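PDB 1IBV: histidine decarboxylase alpha chain from Lactobacillus sp. 30A, which carries the pyruvoyl group with which the enzyme decarboxylates histidine to histamine and carbon dioxide. Local coordinates for residues Asn206-Met209 with Pro210-Leu213. Residues are numbered along the deposited sequence; the frame is centred on the assembly and turned at random.
Sequences NLTM and PEWL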
loop_
_atom_site.group_PDB
_atom_site.type_symbol
_atom_site.label_atom_id
_atom_site.label_comp_id
_atom_site.label_asym_id
_atom_site.label_seq_id
_atom_site.Cartn_x
_atom_site.Cartn_y
_atom_site.Cartn_z
ATOM N N ASN B 206 -16.364 19.979 11.924
ATOM C CA ASN B 206 -16.843 21.352 11.887
ATOM C C ASN B 206 -18.333 21.523 11.671
ATOM O O ASN B 206 -18.903 22.563 12.022
ATOM C CB ASN B 206 -16.077 22.144 10.831
ATOM C CG ASN B 206 -14.606 22.227 11.137
ATOM O OD1 ASN B 206 -14.183 22.010 12.275
ATOM N ND2 ASN B 206 -13.806 22.507 10.119
ATOM N N LEU B 207 -18.968 20.533 11.059
ATOM C CA LEU B 207 -20.402 20.612 10.805
ATOM C C LEU B 207 -21.216 20.179 12.011
ATOM O O LEU B 207 -20.927 19.154 12.618
ATOM C CB LEU B 207 -20.779 19.729 9.621
ATOM C CG LEU B 207 -20.406 20.227 8.237
ATOM C CD1 LEU B 207 -20.814 19.199 7.214
ATOM C CD2 LEU B 207 -21.115 21.526 7.979
ATOM N N THR B 208 -22.186 20.992 12.402
ATOM C CA THR B 208 -23.058 20.628 13.507
ATOM C C THR B 208 -24.138 19.748 12.876
ATOM O O THR B 208 -24.307 19.765 11.651
ATOM C CB THR B 208 -23.709 21.858 14.146
ATOM O OG1 THR B 208 -24.447 22.582 13.155
ATOM C CG2 THR B 208 -22.644 22.767 14.737
ATOM N N MET B 209 -24.893 19.013 13.687
ATOM C CA MET B 209 -25.928 18.139 13.140
ATOM C C MET B 209 -26.897 18.859 12.203
ATOM O O MET B 209 -27.089 18.435 11.062
ATOM C CB MET B 209 -26.681 17.401 14.245
ATOM C CG MET B 209 -27.624 16.334 13.714
ATOM S SD MET B 209 -26.758 15.166 12.611
ATOM C CE MET B 209 -26.292 13.879 13.738
ATOM N N PRO B 210 -27.483 19.984 12.645
ATOM C CA PRO B 210 -28.416 20.707 11.778
ATOM C C PRO B 210 -27.757 21.141 10.469
ATOM O O PRO B 210 -28.343 20.988 9.395
ATOM C CB PRO B 210 -28.783 21.921 12.627
ATOM C CG PRO B 210 -28.680 21.387 14.021
ATOM C CD PRO B 210 -27.388 20.637 13.961
ATOM N N GLU B 211 -26.544 21.694 10.574
ATOM C CA GLU B 211 -25.790 22.165 9.407
ATOM C C GLU B 211 -25.597 21.034 8.409
ATOM O O GLU B 211 -25.757 21.231 7.194
ATOM C CB GLU B 211 -24.423 22.696 9.819
ATOM C CG GLU B 211 -24.469 23.942 10.688
ATOM C CD GLU B 211 -23.083 24.459 11.045
ATOM O OE1 GLU B 211 -22.981 25.611 11.513
ATOM O OE2 GLU B 211 -22.092 23.722 10.868
ATOM N N TRP B 212 -25.277 19.851 8.934
ATOM C CA TRP B 212 -25.074 18.655 8.123
ATOM C C TRP B 212 -26.404 18.282 7.471
ATOM O O TRP B 212 -26.498 18.156 6.248
ATOM C CB TRP B 212 -24.587 17.501 9.011
ATOM C CG TRP B 212 -24.294 16.243 8.256
ATOM C CD1 TRP B 212 -23.248 16.016 7.408
ATOM C CD2 TRP B 212 -25.063 15.041 8.264
ATOM N NE1 TRP B 212 -23.325 14.755 6.884
ATOM C CE2 TRP B 212 -24.436 14.136 7.388
ATOM C CE3 TRP B 212 -26.234 14.645 8.916
ATOM C CZ2 TRP B 212 -24.932 12.856 7.156
ATOM C CZ3 TRP B 212 -26.726 13.374 8.684
ATOM C CH2 TRP B 212 -26.078 12.497 7.809
ATOM N N LEU B 213 -27.443 18.186 8.297
ATOM C CA LEU B 213 -28.774 17.824 7.831
ATOM C C LEU B 213 -29.153 18.692 6.655
ATOM O O LEU B 213 -29.412 18.188 5.565
ATOM C CB LEU B 213 -29.784 18.001 8.958
ATOM C CG LEU B 213 -30.381 16.776 9.656
ATOM C CD1 LEU B 213 -29.415 15.623 9.746
ATOM C CD2 LEU B 213 -30.826 17.185 11.035
#
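Thr208 and Glu211 form a capping box that opens helix 209-216, just after helix 197-206 has ended. Glu211 sends its CG back beside its own backbone N (chi1 -65°) and runs extended from there, which carries the carboxylate to the backbone of Thr208. Glu211 OE2 accepts from Thr208 N at 3.1 Å, nearly straight at the hydrogen but from above the carboxylate plane. The return bond, Glu211 N to Thr208 OG1, is weak at 3.4 Å, and the placing of OG1 is uncertain. A valine in place of Thr208 has no hydroxyl, and would probably cost the Glu211 N-H even this weak capping acceptor; the carboxylate half of the box could remain. On the buried side, the indole of Trp212 has an aliphatic neighbour at its edge: Leu207 CD1 lies near the ring plane, 4.0 Å from Trp212 CD1. Met209 runs alongside the indole, bent at chi2 and chi3, and its sulfur makes an oblique Met-aromatic contact with the six-membered ring, Met209 SD being 3.8 Å from Trp212 CE3. Helix 43-53 packs against Met209 through Ala48 and Glu51, while Trp212 NE1 is hydrogen-bonded to Ser188 O. The sulfur also meets Leu213, one turn further along the helix, with Met209 SD 3.9 Å from Leu213 CD1.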